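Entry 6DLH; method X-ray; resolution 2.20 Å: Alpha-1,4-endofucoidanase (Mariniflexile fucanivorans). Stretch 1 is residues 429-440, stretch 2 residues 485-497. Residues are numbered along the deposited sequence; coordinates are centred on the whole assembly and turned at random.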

# COMPACT_ATOMS: atom_id res chain seq x y z
N ILE A 429 -13.30 15.02 11.10
CA ILE A 429 -13.42 13.88 12.00
C ILE A 429 -13.12 14.34 13.42
O ILE A 429 -12.11 14.99 13.68
CB ILE A 429 -12.49 12.73 11.55
CG1 ILE A 429 -12.76 12.29 10.10
CG2 ILE A 429 -12.53 11.56 12.52
CD1 ILE A 429 -14.13 11.70 9.83
N LEU A 430 -14.03 14.00 14.35
CA LEU A 430 -13.89 14.36 15.75
C LEU A 430 -13.46 13.12 16.53
O LEU A 430 -13.88 12.02 16.20
CB LEU A 430 -15.23 14.89 16.27
CG LEU A 430 -15.80 16.11 15.55
CD1 LEU A 430 -17.13 16.51 16.17
CD2 LEU A 430 -14.83 17.29 15.57
N PRO A 431 -12.59 13.25 17.57
CA PRO A 431 -12.25 12.13 18.45
C PRO A 431 -13.49 11.42 19.00
O PRO A 431 -14.57 12.02 19.08
CB PRO A 431 -11.50 12.80 19.60
CG PRO A 431 -10.88 14.03 18.98
CD PRO A 431 -11.89 14.49 17.94
N ALA A 432 -13.33 10.14 19.36
CA ALA A 432 -14.39 9.32 19.93
C ALA A 432 -14.85 9.85 21.29
O ALA A 432 -14.11 10.54 21.99
CB ALA A 432 -13.91 7.89 20.03
N ILE A 433 -16.09 9.52 21.66
CA ILE A 433 -16.60 9.79 23.00
C ILE A 433 -16.13 8.67 23.92
O ILE A 433 -16.35 7.49 23.63
CB ILE A 433 -18.14 9.92 23.02
CG1 ILE A 433 -18.63 11.10 22.18
CG2 ILE A 433 -18.65 10.01 24.46
CD1 ILE A 433 -20.09 11.02 21.81
N TYR A 434 -15.47 9.05 25.01
CA TYR A 434 -15.04 8.14 26.06
C TYR A 434 -15.84 8.43 27.33
O TYR A 434 -15.56 9.41 28.02
CB TYR A 434 -13.54 8.28 26.32
CG TYR A 434 -12.65 7.64 25.28
CD1 TYR A 434 -12.44 8.23 24.04
CD2 TYR A 434 -12.00 6.44 25.55
CE1 TYR A 434 -11.62 7.64 23.09
CE2 TYR A 434 -11.18 5.84 24.61
CZ TYR A 434 -10.99 6.44 23.38
OH TYR A 434 -10.17 5.86 22.45
N PRO A 435 -16.87 7.62 27.65
CA PRO A 435 -17.70 7.85 28.84
C PRO A 435 -16.88 8.01 30.11
O PRO A 435 -16.07 7.15 30.46
CB PRO A 435 -18.58 6.60 28.89
CG PRO A 435 -18.69 6.17 27.44
CD PRO A 435 -17.31 6.44 26.87
N GLY A 436 -17.07 9.16 30.77
CA GLY A 436 -16.39 9.48 32.02
C GLY A 436 -15.09 10.25 31.81
O GLY A 436 -14.54 10.80 32.77
N GLN A 437 -14.59 10.29 30.57
CA GLN A 437 -13.29 10.89 30.30
C GLN A 437 -13.46 12.30 29.73
O GLN A 437 -14.38 12.54 28.94
CB GLN A 437 -12.47 10.00 29.36
CG GLN A 437 -12.08 8.67 29.98
CD GLN A 437 -11.32 8.83 31.27
OE1 GLN A 437 -10.30 9.51 31.34
NE2 GLN A 437 -11.82 8.20 32.32
N PRO A 438 -12.57 13.25 30.08
CA PRO A 438 -12.60 14.60 29.50
C PRO A 438 -12.41 14.57 27.99
O PRO A 438 -11.57 13.83 27.47
CB PRO A 438 -11.43 15.33 30.17
CG PRO A 438 -11.16 14.53 31.43
CD PRO A 438 -11.48 13.10 31.06
N TYR A 439 -13.23 15.37 27.28
CA TYR A 439 -13.19 15.48 25.83
C TYR A 439 -12.59 16.83 25.46
O TYR A 439 -12.91 17.84 26.08
CB TYR A 439 -14.61 15.34 25.27
CG TYR A 439 -14.69 15.15 23.77
CD1 TYR A 439 -14.66 13.89 23.21
CD2 TYR A 439 -14.80 16.24 22.92
CE1 TYR A 439 -14.71 13.70 21.84
CE2 TYR A 439 -14.86 16.07 21.54
CZ TYR A 439 -14.82 14.80 21.00
OH TYR A 439 -14.87 14.61 19.65
N SER A 440 -11.71 16.84 24.44
CA SER A 440 -11.09 18.07 23.97
C SER A 440 -10.54 17.93 22.55
O SER A 440 -9.65 17.12 22.30
CB SER A 440 -10.01 18.51 24.91
OG SER A 440 -9.81 19.91 24.81
N THR A 485 -16.96 16.94 29.63
CA THR A 485 -16.80 15.57 30.09
C THR A 485 -18.12 14.84 29.94
O THR A 485 -19.10 15.18 30.61
CB THR A 485 -16.26 15.51 31.52
OG1 THR A 485 -15.00 16.18 31.54
CG2 THR A 485 -16.09 14.09 32.03
N PRO A 486 -18.22 13.82 29.05
CA PRO A 486 -19.40 12.96 29.00
C PRO A 486 -19.49 12.21 30.32
O PRO A 486 -18.46 11.82 30.88
CB PRO A 486 -19.09 11.99 27.85
CG PRO A 486 -17.58 12.01 27.74
CD PRO A 486 -17.18 13.43 28.08
N PRO A 487 -20.70 12.02 30.89
CA PRO A 487 -20.88 11.13 32.04
C PRO A 487 -20.60 9.68 31.64
O PRO A 487 -20.57 9.36 30.45
CB PRO A 487 -22.36 11.30 32.41
CG PRO A 487 -23.02 11.82 31.14
CD PRO A 487 -21.96 12.67 30.48
N VAL A 488 -20.40 8.83 32.66
CA VAL A 488 -20.11 7.41 32.49
C VAL A 488 -21.28 6.73 31.77
O VAL A 488 -21.09 5.73 31.07
CB VAL A 488 -19.82 6.72 33.85
CG1 VAL A 488 -19.41 5.26 33.68
CG2 VAL A 488 -18.77 7.47 34.66
N SER A 489 -22.48 7.30 31.92
CA SER A 489 -23.72 6.73 31.40
C SER A 489 -23.98 7.14 29.95
O SER A 489 -24.98 6.72 29.37
CB SER A 489 -24.89 7.09 32.29
OG SER A 489 -24.89 8.48 32.59
N GLU A 490 -23.09 7.97 29.38
CA GLU A 490 -23.21 8.42 28.00
C GLU A 490 -22.98 7.24 27.06
O GLU A 490 -21.97 6.55 27.15
CB GLU A 490 -22.27 9.60 27.70
CG GLU A 490 -22.18 9.97 26.23
CD GLU A 490 -23.36 10.74 25.68
OE1 GLU A 490 -23.39 11.99 25.81
OE2 GLU A 490 -24.26 10.10 25.10
N ALA A 491 -23.96 7.01 26.17
CA ALA A 491 -23.98 5.85 25.30
C ALA A 491 -24.64 6.20 23.97
O ALA A 491 -24.97 5.31 23.18
CB ALA A 491 -24.71 4.71 25.99
N SER A 492 -24.84 7.49 23.71
CA SER A 492 -25.48 7.91 22.48
C SER A 492 -24.46 8.54 21.53
O SER A 492 -23.48 9.14 21.96
CB SER A 492 -26.63 8.84 22.75
OG SER A 492 -26.17 10.12 23.16
N ASN A 493 -24.72 8.38 20.22
CA ASN A 493 -23.96 9.04 19.18
C ASN A 493 -24.57 10.42 18.90
O ASN A 493 -25.64 10.75 19.41
CB ASN A 493 -23.81 8.13 17.96
CG ASN A 493 -23.02 6.87 18.27
OD1 ASN A 493 -22.38 6.77 19.32
ND2 ASN A 493 -23.07 5.89 17.38
N TYR A 494 -23.86 11.24 18.11
CA TYR A 494 -24.37 12.56 17.78
C TYR A 494 -24.10 12.88 16.31
O TYR A 494 -23.12 12.41 15.73
CB TYR A 494 -23.78 13.64 18.70
CG TYR A 494 -24.24 13.59 20.14
CD1 TYR A 494 -23.63 12.74 21.05
CD2 TYR A 494 -25.27 14.39 20.60
CE1 TYR A 494 -24.03 12.68 22.37
CE2 TYR A 494 -25.69 14.35 21.92
CZ TYR A 494 -25.06 13.49 22.81
OH TYR A 494 -25.44 13.42 24.12
N THR A 495 -25.01 13.67 15.73
CA THR A 495 -24.86 14.21 14.39
C THR A 495 -25.37 15.65 14.41
O THR A 495 -26.55 15.89 14.71
CB THR A 495 -25.62 13.37 13.35
OG1 THR A 495 -25.17 12.02 13.44
CG2 THR A 495 -25.45 13.89 11.94
N PHE A 496 -24.49 16.59 14.09
CA PHE A 496 -24.87 18.00 14.07
C PHE A 496 -23.99 18.77 13.09
O PHE A 496 -23.02 18.25 12.55
CB PHE A 496 -24.82 18.58 15.49
CG PHE A 496 -23.50 18.38 16.19
CD1 PHE A 496 -23.17 17.15 16.74
CD2 PHE A 496 -22.58 19.41 16.28
CE1 PHE A 496 -21.95 16.97 17.38
CE2 PHE A 496 -21.37 19.23 16.93
CZ PHE A 496 -21.06 18.01 17.48
N GLU A 497 -24.37 20.04 12.88
CA GLU A 497 -23.71 20.92 11.95
C GLU A 497 -22.78 21.84 12.73
O GLU A 497 -23.17 22.38 13.76
CB GLU A 497 -24.76 21.78 11.22
CG GLU A 497 -25.80 20.98 10.48
CD GLU A 497 -25.32 20.36 9.17
OE1 GLU A 497 -25.16 19.13 9.13
OE2 GLU A 497 -25.11 21.12 8.20

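Stretch 1 opens with a light touch: L430 points toward stretch 2, and its CD1 comes within 4.4 Å of F496 CZ, an apolar contact at the outer limit of packing distance. P431 and A432 lie out of reach, yet P431 helps hold the segment in shape, because its carbonyl O accepts a 2.7 Å hydrogen bond from Y439 OH.

I433 is the main hydrophobic plug. In its m,t rotamer it sends CG2 to P486 CB at 4.0 Å and to E490 CG at 3.9 Å, while CD1 meets the edge of the Y494 ring, 4.0 Å from CD1 of that tyrosine. The surface it meets is well braced: E490 OE1 accepts a 3.0 Å hydrogen bond from Y494 OH, and E490 OE2 takes one of 2.7 Å from S492 OG and another of 3.0 Å from S492 N. The carboxylate has hydrogen-bond partners within its own stretch, and OE1 has another elsewhere in the structure; the aliphatic CG meets I433.

From Y434 to Q437 the chain makes a type II turn, closed by Q437 N to Y434 O at 2.9 Å. Y434 O also lies 3.3 Å from P486 CG. P435 lies over the type I turn P487–E490, its CB 3.4 Å from V488 O and its CG 3.3 Å from E490 O. G436 then supplies the one hydrogen bond between the stretches, N to P486 O at 3.0 Å, with a bent angle of 138°. Its phi/psi of 92/-14 calls for glycine by itself; a CB there would also sit 3.3 Å from V488 CG2.

Q437 O lies 3.1 Å from P486 CD. P438 CA approaches T485 OG1 at 3.5 Å, and last Y439 CB lies 4.3 Å from P486 CD. The rule is economical: one backbone hydrogen bond, from G436 N to P486 O, accompanies packing in which I433, P435 and P486 are prominent.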